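Local structure of serine protease inhibitor (Thermoanaerobacter tengcongensis, 2PEE) at residues A[2-7]-A[135-140]; A[50-55]-A[104-109]; A[58-63]-A[310-315]; A[64-69]-A[306-311]; A[170-175]-A[319-324]. The protein probably inhibits serine endopeptidases as a member of the serpin family, and uses its N-terminal segment to trap the metastable native state. The protein carries 1 engineered substitution. All coordinates share one frame; numbering follows the deposited sequence.

Contact 1: residues A[2-7]-A[135-140]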
# COMPACT_ATOMS: atom_id res chain seq x y z
N GLN A 2 0.45 -1.75 26.92
CA GLN A 2 -0.48 -1.70 28.06
C GLN A 2 -1.81 -2.32 27.63
O GLN A 2 -2.55 -2.89 28.43
CB GLN A 2 -0.67 -0.26 28.58
N ALA A 3 -2.10 -2.23 26.33
CA ALA A 3 -3.21 -2.96 25.74
C ALA A 3 -2.86 -4.44 25.77
O ALA A 3 -1.69 -4.81 25.93
CB ALA A 3 -3.43 -2.49 24.33
N ALA A 4 -3.87 -5.29 25.63
CA ALA A 4 -3.66 -6.74 25.67
C ALA A 4 -3.83 -7.35 24.30
O ALA A 4 -4.87 -7.17 23.66
CB ALA A 4 -4.59 -7.39 26.68
N ASN A 5 -2.80 -8.07 23.84
CA ASN A 5 -2.87 -8.82 22.57
C ASN A 5 -3.70 -10.08 22.77
O ASN A 5 -3.28 -11.00 23.47
CB ASN A 5 -1.47 -9.19 22.05
CG ASN A 5 -1.46 -9.53 20.57
OD1 ASN A 5 -2.49 -9.88 19.98
ND2 ASN A 5 -0.29 -9.41 19.94
N LEU A 6 -4.88 -10.10 22.17
CA LEU A 6 -5.81 -11.21 22.33
C LEU A 6 -5.25 -12.48 21.72
O LEU A 6 -5.66 -13.59 22.08
CB LEU A 6 -7.16 -10.89 21.68
CG LEU A 6 -8.05 -9.79 22.25
CD1 LEU A 6 -9.23 -9.60 21.33
CD2 LEU A 6 -8.53 -10.14 23.63
N MET A 7 -4.28 -12.31 20.81
CA MET A 7 -3.73 -13.43 20.06
C MET A 7 -2.72 -14.25 20.85
O MET A 7 -2.47 -15.41 20.51
CB MET A 7 -3.13 -12.94 18.73
CG MET A 7 -4.12 -12.25 17.78
SD MET A 7 -5.55 -13.31 17.44
CE MET A 7 -4.81 -14.54 16.39
N ILE A 135 -4.35 -8.40 17.36
CA ILE A 135 -5.70 -7.99 17.66
C ILE A 135 -5.67 -7.64 19.15
O ILE A 135 -5.31 -8.49 19.98
CB ILE A 135 -6.73 -9.15 17.41
CG1 ILE A 135 -6.60 -9.77 16.01
CG2 ILE A 135 -8.18 -8.72 17.71
CD1 ILE A 135 -6.95 -8.86 14.83
N PHE A 136 -6.01 -6.40 19.48
CA PHE A 136 -5.95 -5.91 20.86
C PHE A 136 -7.29 -5.49 21.42
O PHE A 136 -8.15 -4.95 20.72
CB PHE A 136 -5.02 -4.71 20.99
CG PHE A 136 -3.64 -4.93 20.47
CD1 PHE A 136 -3.33 -4.64 19.13
CD2 PHE A 136 -2.63 -5.38 21.30
CE1 PHE A 136 -2.03 -4.83 18.62
CE2 PHE A 136 -1.34 -5.58 20.81
CZ PHE A 136 -1.04 -5.29 19.47
N LYS A 137 -7.46 -5.73 22.71
CA LYS A 137 -8.48 -5.03 23.45
C LYS A 137 -7.73 -4.00 24.29
O LYS A 137 -6.61 -4.28 24.75
CB LYS A 137 -9.38 -6.00 24.24
CG LYS A 137 -8.71 -6.78 25.34
CD LYS A 137 -9.77 -7.34 26.29
CE LYS A 137 -9.14 -8.23 27.35
NZ LYS A 137 -9.81 -8.00 28.65
N ALA A 138 -8.31 -2.81 24.43
CA ALA A 138 -7.64 -1.69 25.11
C ALA A 138 -8.62 -0.73 25.78
O ALA A 138 -9.79 -0.65 25.40
CB ALA A 138 -6.77 -0.93 24.14
N ALA A 139 -8.13 0.01 26.77
CA ALA A 139 -8.90 1.03 27.46
C ALA A 139 -9.48 2.10 26.52
O ALA A 139 -10.61 2.56 26.72
CB ALA A 139 -8.05 1.70 28.54
N PHE A 140 -8.71 2.45 25.49
CA PHE A 140 -9.05 3.51 24.53
C PHE A 140 -8.97 4.90 25.19
O PHE A 140 -9.76 5.80 24.87
CB PHE A 140 -10.42 3.28 23.87
CG PHE A 140 -10.36 2.55 22.56
CD1 PHE A 140 -9.63 1.36 22.42
CD2 PHE A 140 -11.06 3.04 21.45
CE1 PHE A 140 -9.58 0.68 21.19
CE2 PHE A 140 -11.02 2.37 20.22
CZ PHE A 140 -10.28 1.18 20.10

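Contact 2: residues A[50-55]-A[104-109]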
# COMPACT_ATOMS: atom_id res chain seq x y z
N PRO A 50 -2.48 -0.60 -1.36
CA PRO A 50 -3.74 -1.31 -1.58
C PRO A 50 -3.73 -2.74 -1.03
O PRO A 50 -4.75 -3.22 -0.51
CB PRO A 50 -3.88 -1.35 -3.10
CG PRO A 50 -2.98 -0.27 -3.59
CD PRO A 50 -1.85 -0.18 -2.62
N LEU A 51 -2.59 -3.42 -1.13
CA LEU A 51 -2.46 -4.76 -0.55
C LEU A 51 -2.78 -4.72 0.92
O LEU A 51 -3.52 -5.57 1.41
CB LEU A 51 -1.04 -5.29 -0.71
CG LEU A 51 -0.80 -6.69 -0.18
CD1 LEU A 51 -1.69 -7.67 -0.92
CD2 LEU A 51 0.69 -7.08 -0.30
N SER A 52 -2.23 -3.75 1.64
CA SER A 52 -2.38 -3.71 3.08
C SER A 52 -3.86 -3.54 3.42
O SER A 52 -4.41 -4.26 4.26
CB SER A 52 -1.54 -2.58 3.67
OG SER A 52 -2.00 -2.18 4.94
N ALA A 53 -4.50 -2.59 2.72
CA ALA A 53 -5.93 -2.34 2.87
C ALA A 53 -6.72 -3.61 2.61
O ALA A 53 -7.62 -3.95 3.37
CB ALA A 53 -6.37 -1.24 1.93
N MET A 54 -6.39 -4.33 1.54
CA MET A 54 -7.16 -5.52 1.22
C MET A 54 -7.07 -6.56 2.31
O MET A 54 -8.08 -7.16 2.69
CB MET A 54 -6.76 -6.12 -0.11
CG MET A 54 -7.96 -6.72 -0.80
SD MET A 54 -7.51 -7.69 -2.22
CE MET A 54 -6.47 -8.87 -1.39
N LEU A 55 -5.85 -6.76 2.82
CA LEU A 55 -5.65 -7.67 3.94
C LEU A 55 -6.56 -7.28 5.09
O LEU A 55 -7.29 -8.11 5.61
CB LEU A 55 -4.20 -7.72 4.40
CG LEU A 55 -3.23 -8.54 3.57
CD1 LEU A 55 -1.82 -8.06 3.85
CD2 LEU A 55 -3.34 -10.04 3.86
N LEU A 104 10.01 -5.67 3.01
CA LEU A 104 8.69 -5.08 3.03
C LEU A 104 7.95 -5.36 4.33
O LEU A 104 7.83 -6.49 4.74
CB LEU A 104 7.86 -5.57 1.85
CG LEU A 104 6.35 -5.32 1.89
CD1 LEU A 104 6.03 -3.86 1.76
CD2 LEU A 104 5.67 -6.12 0.80
N THR A 105 7.42 -4.32 4.95
CA THR A 105 6.68 -4.50 6.17
C THR A 105 5.22 -4.08 6.03
O THR A 105 4.92 -2.89 5.84
CB THR A 105 7.30 -3.66 7.29
OG1 THR A 105 8.62 -4.14 7.53
CG2 THR A 105 6.47 -3.79 8.58
N ILE A 106 4.31 -5.05 6.15
CA ILE A 106 2.89 -4.75 6.24
C ILE A 106 2.41 -5.02 7.67
O ILE A 106 2.39 -6.18 8.13
CB ILE A 106 2.09 -5.53 5.20
CG1 ILE A 106 2.45 -5.02 3.80
CG2 ILE A 106 0.62 -5.41 5.46
CD1 ILE A 106 1.85 -5.78 2.66
N ALA A 107 2.04 -3.97 8.39
CA ALA A 107 1.60 -4.10 9.78
C ALA A 107 0.11 -3.77 9.95
O ALA A 107 -0.29 -2.61 10.00
CB ALA A 107 2.46 -3.24 10.67
N ASN A 108 -0.72 -4.81 10.01
CA ASN A 108 -2.15 -4.69 10.22
C ASN A 108 -2.59 -5.16 11.59
O ASN A 108 -2.10 -6.17 12.11
CB ASN A 108 -2.92 -5.46 9.15
CG ASN A 108 -2.80 -4.81 7.78
OD1 ASN A 108 -2.17 -3.76 7.62
ND2 ASN A 108 -3.42 -5.43 6.78
N SER A 109 -3.52 -4.42 12.19
CA SER A 109 -4.11 -4.83 13.45
C SER A 109 -5.51 -4.29 13.56
O SER A 109 -5.87 -3.34 12.87
CB SER A 109 -3.25 -4.37 14.63
OG SER A 109 -2.90 -2.99 14.53

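Contact 3: residues A[58-63]-A[310-315]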
# COMPACT_ATOMS: atom_id res chain seq x y z
N ALA A 58 -10.27 -7.98 4.32
CA ALA A 58 -10.58 -9.39 4.16
C ALA A 58 -10.63 -10.04 5.51
O ALA A 58 -11.51 -10.85 5.77
CB ALA A 58 -9.55 -10.08 3.31
N MET A 59 -9.70 -9.68 6.39
CA MET A 59 -9.72 -10.33 7.69
C MET A 59 -10.91 -9.85 8.52
O MET A 59 -11.55 -10.64 9.19
CB MET A 59 -8.37 -10.27 8.43
CG MET A 59 -8.10 -9.02 9.22
SD MET A 59 -6.50 -9.19 9.99
CE MET A 59 -6.22 -7.51 10.54
N THR A 60 -11.22 -8.58 8.44
CA THR A 60 -12.36 -8.05 9.18
C THR A 60 -13.66 -8.62 8.62
O THR A 60 -14.62 -8.83 9.37
CB THR A 60 -12.38 -6.52 9.17
OG1 THR A 60 -11.10 -6.03 9.61
CG2 THR A 60 -13.43 -6.01 10.09
N ALA A 61 -13.68 -8.89 7.31
CA ALA A 61 -14.87 -9.45 6.66
C ALA A 61 -15.35 -10.73 7.32
O ALA A 61 -16.54 -10.98 7.37
CB ALA A 61 -14.64 -9.66 5.18
N ASN A 62 -14.42 -11.53 7.83
CA ASN A 62 -14.73 -12.72 8.62
C ASN A 62 -15.63 -12.47 9.84
O ASN A 62 -16.29 -13.39 10.31
CB ASN A 62 -13.43 -13.36 9.08
CG ASN A 62 -12.65 -13.96 7.95
OD1 ASN A 62 -13.01 -15.01 7.42
ND2 ASN A 62 -11.56 -13.30 7.56
N GLY A 63 -15.66 -11.24 10.33
CA GLY A 63 -16.47 -10.89 11.49
C GLY A 63 -17.78 -10.19 11.17
O GLY A 63 -18.59 -9.95 12.05
N SER A 310 -21.35 -9.10 14.32
CA SER A 310 -21.69 -10.10 15.32
C SER A 310 -20.84 -11.39 15.24
O SER A 310 -20.73 -12.10 16.24
CB SER A 310 -23.17 -10.44 15.25
OG SER A 310 -23.47 -11.07 14.01
N LYS A 311 -20.26 -11.69 14.09
CA LYS A 311 -19.39 -12.86 13.97
C LYS A 311 -18.00 -12.58 14.52
O LYS A 311 -17.12 -13.43 14.51
CB LYS A 311 -19.32 -13.38 12.52
CG LYS A 311 -20.66 -13.80 11.92
CD LYS A 311 -20.55 -15.08 11.10
CE LYS A 311 -21.22 -14.96 9.71
NZ LYS A 311 -20.26 -14.69 8.58
N LEU A 312 -17.80 -11.38 15.03
CA LEU A 312 -16.49 -10.97 15.51
C LEU A 312 -16.52 -10.80 17.03
O LEU A 312 -15.47 -10.79 17.68
CB LEU A 312 -16.07 -9.71 14.75
CG LEU A 312 -15.13 -8.60 15.15
CD1 LEU A 312 -14.60 -8.01 13.89
CD2 LEU A 312 -15.92 -7.56 15.90
N GLY A 313 -17.73 -10.70 17.58
CA GLY A 313 -17.96 -10.60 19.02
C GLY A 313 -19.22 -9.80 19.32
O GLY A 313 -19.66 -8.97 18.51
N LYS A 314 -19.83 -10.05 20.48
CA LYS A 314 -21.01 -9.30 20.91
C LYS A 314 -20.60 -8.08 21.72
O LYS A 314 -19.45 -7.98 22.18
CB LYS A 314 -21.97 -10.19 21.71
N SER A 315 -21.53 -7.14 21.89
CA SER A 315 -21.36 -6.03 22.82
C SER A 315 -22.73 -5.71 23.43
O SER A 315 -23.73 -5.63 22.71
CB SER A 315 -20.74 -4.80 22.13
OG SER A 315 -21.70 -3.82 21.74
O HOH W 1 -17.91 -13.45 7.78

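Contact 4: residues A[64-69]-A[306-311]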
# COMPACT_ATOMS: atom_id res chain seq x y z
N ALA A 64 -17.99 -9.86 9.91
CA ALA A 64 -19.22 -9.23 9.46
C ALA A 64 -20.33 -10.24 9.20
O ALA A 64 -20.07 -11.43 9.03
CB ALA A 64 -18.96 -8.43 8.21
N ASP A 65 -21.57 -9.76 9.18
CA ASP A 65 -22.71 -10.61 8.85
C ASP A 65 -23.76 -9.83 8.08
O ASP A 65 -23.81 -8.59 8.12
CB ASP A 65 -23.32 -11.22 10.11
CG ASP A 65 -24.05 -12.51 9.82
OD1 ASP A 65 -24.15 -12.87 8.63
OD2 ASP A 65 -24.53 -13.17 10.79
N ASN A 66 -24.61 -10.59 7.39
CA ASN A 66 -25.76 -10.02 6.68
C ASN A 66 -25.33 -8.93 5.70
O ASN A 66 -24.56 -9.19 4.79
CB ASN A 66 -26.83 -9.54 7.67
CG ASN A 66 -27.31 -10.64 8.58
OD1 ASN A 66 -28.01 -11.54 8.15
ND2 ASN A 66 -26.93 -10.58 9.85
N GLU A 67 -25.81 -7.71 5.91
CA GLU A 67 -25.60 -6.62 4.96
C GLU A 67 -24.19 -5.99 5.00
O GLU A 67 -23.65 -5.60 3.97
CB GLU A 67 -26.69 -5.55 5.12
CG GLU A 67 -26.99 -4.78 3.84
CD GLU A 67 -27.24 -5.69 2.63
OE1 GLU A 67 -27.87 -6.77 2.81
OE2 GLU A 67 -26.80 -5.33 1.51
N THR A 68 -23.61 -5.90 6.20
CA THR A 68 -22.23 -5.48 6.37
C THR A 68 -21.32 -6.43 5.57
O THR A 68 -20.52 -5.98 4.74
CB THR A 68 -21.83 -5.44 7.87
OG1 THR A 68 -22.74 -4.58 8.57
CG2 THR A 68 -20.42 -4.92 8.07
N LEU A 69 -21.47 -7.73 5.78
CA LEU A 69 -20.73 -8.72 5.03
C LEU A 69 -20.90 -8.61 3.51
O LEU A 69 -19.90 -8.53 2.79
CB LEU A 69 -21.07 -10.13 5.52
CG LEU A 69 -20.48 -11.28 4.72
CD1 LEU A 69 -18.96 -11.20 4.67
CD2 LEU A 69 -20.97 -12.57 5.29
N LYS A 306 -26.24 0.27 12.25
CA LYS A 306 -26.47 -0.70 11.18
C LYS A 306 -25.29 -1.67 11.02
O LYS A 306 -25.43 -2.75 10.45
CB LYS A 306 -26.77 0.01 9.86
CG LYS A 306 -27.79 -0.71 8.98
CD LYS A 306 -27.96 0.02 7.64
CE LYS A 306 -28.61 -0.87 6.59
NZ LYS A 306 -28.31 -0.39 5.21
N ALA A 307 -24.12 -1.28 11.53
CA ALA A 307 -22.95 -2.13 11.43
C ALA A 307 -23.28 -3.45 12.08
O ALA A 307 -23.82 -3.47 13.19
CB ALA A 307 -21.77 -1.51 12.11
N ASP A 308 -23.01 -4.53 11.37
CA ASP A 308 -23.19 -5.86 11.93
C ASP A 308 -21.88 -6.66 11.89
O ASP A 308 -21.49 -7.23 10.86
CB ASP A 308 -24.33 -6.61 11.24
CG ASP A 308 -24.57 -8.00 11.82
OD1 ASP A 308 -23.82 -8.41 12.75
OD2 ASP A 308 -25.51 -8.68 11.35
N PHE A 309 -21.22 -6.69 13.05
CA PHE A 309 -19.99 -7.41 13.25
C PHE A 309 -20.17 -8.48 14.33
O PHE A 309 -19.28 -8.75 15.13
CB PHE A 309 -18.88 -6.43 13.58
CG PHE A 309 -18.33 -5.74 12.37
CD1 PHE A 309 -18.67 -4.43 12.09
CD2 PHE A 309 -17.49 -6.43 11.49
CE1 PHE A 309 -18.16 -3.79 10.94
CE2 PHE A 309 -16.98 -5.80 10.34
CZ PHE A 309 -17.30 -4.49 10.07
N SER A 310 -21.35 -9.10 14.32
CA SER A 310 -21.69 -10.10 15.32
C SER A 310 -20.84 -11.39 15.24
O SER A 310 -20.73 -12.10 16.24
CB SER A 310 -23.17 -10.44 15.25
OG SER A 310 -23.47 -11.07 14.01
N LYS A 311 -20.26 -11.69 14.09
CA LYS A 311 -19.39 -12.86 13.97
C LYS A 311 -18.00 -12.58 14.52
O LYS A 311 -17.12 -13.43 14.51
CB LYS A 311 -19.32 -13.38 12.52
CG LYS A 311 -20.66 -13.80 11.92
CD LYS A 311 -20.55 -15.08 11.10
CE LYS A 311 -21.22 -14.96 9.71
NZ LYS A 311 -20.26 -14.69 8.58
O HOH W 1 -17.91 -13.45 7.78

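Contact 5: residues A[170-175]-A[319-324]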
# COMPACT_ATOMS: atom_id res chain seq x y z
N GLU A 170 -16.99 6.96 22.37
CA GLU A 170 -17.88 6.43 21.33
C GLU A 170 -17.12 5.64 20.23
O GLU A 170 -17.74 4.87 19.50
CB GLU A 170 -18.72 7.54 20.68
CG GLU A 170 -20.09 7.87 21.31
CD GLU A 170 -20.14 7.79 22.83
OE1 GLU A 170 -20.37 6.69 23.36
OE2 GLU A 170 -19.99 8.85 23.48
N ASP A 171 -15.81 5.82 20.11
CA ASP A 171 -15.02 4.90 19.27
C ASP A 171 -14.92 3.56 19.97
O ASP A 171 -14.72 3.50 21.19
CB ASP A 171 -13.60 5.39 18.98
CG ASP A 171 -13.55 6.58 18.05
OD1 ASP A 171 -14.55 6.87 17.34
OD2 ASP A 171 -12.50 7.24 18.03
N VAL A 172 -15.07 2.49 19.20
CA VAL A 172 -15.06 1.13 19.75
C VAL A 172 -14.11 0.18 18.99
O VAL A 172 -13.75 -0.89 19.49
CB VAL A 172 -16.51 0.51 19.90
CG1 VAL A 172 -17.42 1.43 20.68
CG2 VAL A 172 -17.15 0.22 18.55
N MET A 173 -13.69 0.58 17.79
CA MET A 173 -12.97 -0.32 16.89
C MET A 173 -12.17 0.43 15.84
O MET A 173 -12.73 1.25 15.10
CB MET A 173 -13.99 -1.24 16.22
CG MET A 173 -13.42 -2.26 15.26
SD MET A 173 -14.78 -3.23 14.56
CE MET A 173 -13.85 -4.48 13.68
N TYR A 174 -10.87 0.15 15.78
CA TYR A 174 -10.00 0.68 14.74
C TYR A 174 -9.35 -0.44 13.97
O TYR A 174 -8.98 -1.47 14.56
CB TYR A 174 -8.84 1.47 15.32
CG TYR A 174 -9.18 2.76 15.99
CD1 TYR A 174 -8.70 3.03 17.26
CD2 TYR A 174 -9.95 3.72 15.36
CE1 TYR A 174 -8.99 4.21 17.90
CE2 TYR A 174 -10.25 4.90 15.98
CZ TYR A 174 -9.77 5.14 17.26
OH TYR A 174 -10.05 6.32 17.90
N LEU A 175 -9.20 -0.22 12.67
CA LEU A 175 -8.26 -1.01 11.87
C LEU A 175 -7.05 -0.13 11.69
O LEU A 175 -7.18 1.02 11.30
CB LEU A 175 -8.84 -1.35 10.51
CG LEU A 175 -9.72 -2.58 10.34
CD1 LEU A 175 -10.94 -2.61 11.28
CD2 LEU A 175 -10.15 -2.65 8.87
N ASN A 319 -23.15 -1.37 20.00
CA ASN A 319 -23.19 -2.19 18.79
C ASN A 319 -21.96 -1.92 17.94
O ASN A 319 -21.75 -0.80 17.51
CB ASN A 319 -24.46 -1.91 17.98
CG ASN A 319 -24.53 -2.74 16.72
OD1 ASN A 319 -25.07 -3.85 16.73
ND2 ASN A 319 -23.96 -2.23 15.63
N LEU A 320 -21.16 -2.96 17.67
CA LEU A 320 -19.84 -2.79 17.06
C LEU A 320 -19.85 -2.23 15.65
O LEU A 320 -20.54 -2.73 14.77
CB LEU A 320 -19.08 -4.09 17.07
CG LEU A 320 -18.34 -4.41 18.37
CD1 LEU A 320 -18.22 -5.91 18.54
CD2 LEU A 320 -16.96 -3.75 18.37
N TYR A 321 -19.06 -1.17 15.46
CA TYR A 321 -18.95 -0.47 14.19
C TYR A 321 -17.51 0.01 14.03
O TYR A 321 -16.83 0.28 15.03
CB TYR A 321 -19.93 0.72 14.16
CG TYR A 321 -19.46 1.91 14.97
CD1 TYR A 321 -18.82 2.98 14.34
CD2 TYR A 321 -19.65 1.96 16.36
CE1 TYR A 321 -18.37 4.07 15.07
CE2 TYR A 321 -19.19 3.04 17.09
CZ TYR A 321 -18.56 4.09 16.43
OH TYR A 321 -18.10 5.18 17.13
N ILE A 322 -17.03 0.14 12.79
CA ILE A 322 -15.67 0.65 12.57
C ILE A 322 -15.64 2.16 12.65
O ILE A 322 -16.28 2.83 11.85
CB ILE A 322 -15.05 0.23 11.23
CG1 ILE A 322 -14.92 -1.29 11.15
CG2 ILE A 322 -13.67 0.86 11.07
CD1 ILE A 322 -14.83 -1.80 9.75
N SER A 323 -14.90 2.68 13.62
CA SER A 323 -14.78 4.12 13.81
C SER A 323 -13.87 4.72 12.74
O SER A 323 -14.25 5.69 12.08
CB SER A 323 -14.26 4.43 15.21
OG SER A 323 -15.10 3.85 16.21
N GLU A 324 -12.69 4.13 12.57
CA GLU A 324 -11.72 4.58 11.57
C GLU A 324 -10.92 3.43 11.05
O GLU A 324 -10.61 2.49 11.79
CB GLU A 324 -10.78 5.65 12.15
CG GLU A 324 -11.53 6.96 12.55
CD GLU A 324 -10.63 8.06 13.07
OE1 GLU A 324 -11.14 8.93 13.82
OE2 GLU A 324 -9.42 8.04 12.74

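Contact 1: residues A[2-7]-A[135-140]
Ile135 meets Leu6 and Met7 where the N-terminal strand 4-5 lies antiparallel along strand 134-138, adding a short outer strand to sheet A of the serpin fold. The carbonyl oxygen of Ile135 accepts Leu6 N at 2.8 Å. Its two side-chain branches serve different partners: CG2 touches Leu6 CD1, whereas CG1 packs 3.9 Å from Met7 CG. The bent chain of Met7 also rests on helix 121-130. Asn5 OD1 lies near Ile135 O, but both are acceptors and no bond joins them. With CG anti to the backbone N (chi1 -160°), this OD1 turns back to accept Met7 N from above the amide carbonyl plane, closing an Asx turn, and Asn5 ND2 donates to Asp134.

Phe136 follows on the face shared with Asn5. Its CE2 lies 3.8 Å from Asn5 CB, and the ring and amide planes are 37° apart. The ring is further enclosed by Trp111, stacked on it, and by Trp151, met edge-to-face. Phe136 CA also points its hydrogen at Ala4 O.

Lys137 forms the hydrogen-bonded pair with Ala4. Ala4 N donates to Lys137 O at 3.0 Å, and Lys137 N returns a bond to Ala4 O at 3.1 Å. On the face it shares with Ala4, the aliphatic stem of Lys137 runs at about a right angle to Leu6, with CG 3.8 Å from Leu6 CD2. The pairing is consistent with the part the N terminus plays in trapping the metastable native state. It finishes in a methyl-methyl contact, Ala138 CB to Ala3 CB at 3.7 Å.

Contact 2: residues A[50-55]-A[104-109]
Asn108 reaches from its strand to Ser52 on the helix and binds that one residue twice. From the backbone, CB sets out toward the helix and passes beside the terminal methyl of Met59, two turns further along the same helix. CG lies beside the backbone N (chi1 -70°), which presents both ends of the amide to Ser52. At one end OD1 accepts the hydroxyl of Ser52, OG to OD1 3.1 Å, in the amide carbonyl plane and on a lone pair. At the other end ND2 donates to Ser52 O at 2.9 Å, tilted somewhat from that carbonyl's plane. ND2 also lies 3.4 Å from Leu55 CB, against the flank of the helix. Two bonds of opposite sense identify the ends of the amide and hold its rotation.

The wider setting is the packing of helix 50-61 beneath sheet A, the region called the shutter in serpins. Here the helix segment and the segment of strand 102-113 run roughly the same way, 30° apart, with their axes 9.0 Å from each other at closest. Ser52 also touches Asn177 and Val179 of the adjoining strand 173-183.

Two residues earlier on the strand, Ile106 supplies the apolar part of the interface. Its CG2 branch lies 3.9 Å from Leu55 CD1 and about as far from Ser52 CB, while CD1, at the end of the longer branch, meets Leu51 CD2. Both leucines cross the isoleucine at about a right angle and also pack on helix 82-95. A glycerol, probably from the crystallisation liquor, hydrogen-bonds to Asn108 N and Ile106 O.

Contact 3: residues A[58-63]-A[310-315]
Gly63 and Leu312 bring two backbones together just beyond helix 50-61, their CA atoms 4.0 Å apart. The place is a loop-to-loop contact in the serpin fold: the residues that follow the helix meet the turn leading into strand 313-314, which itself pairs with strand 118-119. Leu312 CB sits 3.5 Å from Gly63 CA, and the glycine, with no side chain of its own, lets the leucine come in directly on its main chain. From CB the leucine continues with CG anti to the backbone N (chi1 154°), and CD1 comes only loosely near Thr60 CG2, at 4.5 Å. Beside this, Gly63 O accepts a weak, bent bond from Lys311 N at 3.2 Å. Lys311 CB rests on the same oxygen and, slightly farther off, on Asn62 O.

One step out, a water ties the lysine to the last part of the helix. Lys311 NZ donates to it over 2.8 Å, and the water in turn donates to Ala61 O at 2.9 Å. The long side chain is bent at its second, third and fourth torsions to bring its ammonium there.

Farther out come the bonds and packing around this turn. Gly63 N is bonded to Thr60 O at 2.8 Å, three residues back, and Thr60 OG1 bonds to Ala56 O inside the helix. Leu312 is backed by Phe112 of strand 102-113 and Phe123 of helix 121-130. Asn62 folds back on its own backbone: its OD1 takes a bond from Asn86 ND2, and its own ND2 donates to Met59 O at 3.1 Å, with that oxygen lying in the plane of the amide.

Contact 4: residues A[64-69]-A[306-311]
Asp308 is joined to the 64-69 segment by three hydrogen bonds, each made by a different part of the residue. Its N donates to Thr68 OG1 at 2.8 Å. Its O accepts Asp65 N at 3.0 Å. Its OD2 accepts Asn66 ND2 at 2.8 Å. In this last bond the carboxylate oxygen lies in the plane of the asparagine amide, while the two flat groups are turned 30° against each other. The other carboxylate oxygen works within its own loop: OD1 accepts Ser310 N, an Asx turn, and Ser310 OG, the latter on the syn lone pair. Both oxygens thus have donors, which would hold the carboxylate against rotation.

The arrangement joins the start of a helix to an irregular loop of the serpin fold. Residues 64-69 lead from helix 50-61 into helix 66-76; the loop lies between helix 290-296 and strand 313-314. Thr68 makes two contacts with the loop through its two branches. With OG1 directed to the backbone of Asp308, its CG2 lies over a face of the Phe309 ring, a CH-pi contact of 4.1 Å to the centroid and 27° off the ring normal. Ala64 CB touches Phe309 CE2 at 3.9 Å, and Met72 packs on both residues.

At the outer end, Lys311 passes across Asp65 at about a right angle, with CE 3.7 Å from Asp65 CG. The ammonium stays beyond salt-bridge distance of the carboxylate, NZ to Asp65 OD1 4.3 Å. NZ instead makes a weak hydrogen bond to Ala64 O and donates to a water that bonds the same oxygen.

Contact 5: residues A[170-175]-A[319-324]
Tyr174, on strand 173-183 of serpin sheet A, turns one edge of its ring to Glu324: the carbonyl oxygen of Glu324 lies near the ring plane, and Glu324 CB packs 3.8 Å from Tyr174 CD2. The two side chains run side by side in the same direction, ring and carboxylate planes 68° apart, and the Phe140 ring meets the tyrosine almost parallel. Tyr321 has Glu170 O at its hydroxyl edge; Tyr321 OH is modelled only 2.4 Å from that oxygen, a doubtful length. Val172 CG2 approaches this second ring obliquely, 3.8 Å from Tyr321 CD2.

These groups stand where strands 173-183 and 324-333, parallel neighbours in the sheet, come together. In serpins generally, the inserting reactive loop separates this pair of strands. Here Ser323 N donates to Met173 O at 3.0 Å, and Leu175 N to Glu324 O at 3.2 Å. The extended Met173, its CG anti to the backbone N (chi1 -179°), carries SD to 3.9 Å from Ile322 CG1, and Leu175 CD1 touches the same CG1. Thr60 of helix 50-61 lies against both Met173 and Leu175.

The carboxylate of Glu324 forms a salt bridge with Lys288. Ser323 also bonds the start of the other segment: its OG accepts Val172 N at 3.3 Å and gives a weak bond of similar length to Asp171 OD1.

Contacts 1, 2 and 5 all reach sheet A: contact 1 at the N-terminal strand, contact 2 on strand 102-113, contact 5 on strand 173-183. Contacts 1 and 2 have centres about 19 Å apart yet touch, through Phe136 CE1 and Ser109 CB at 4.2 Å. Contacts 1 and 5, with centres about 14 Å apart, meet through Phe140 and Tyr174. Helix 50-61 links contacts 2 and 3, and contacts 3 and 4, centres about 7 Å apart, share Ser310, Lys311 and a water. Contact 5 leans on both: Leu312 CD1 lies 3.6 Å from Met173 CE, and Phe309 CZ lies 3.7 Å from Ile322 CD1. The glycerol sits by contact 2.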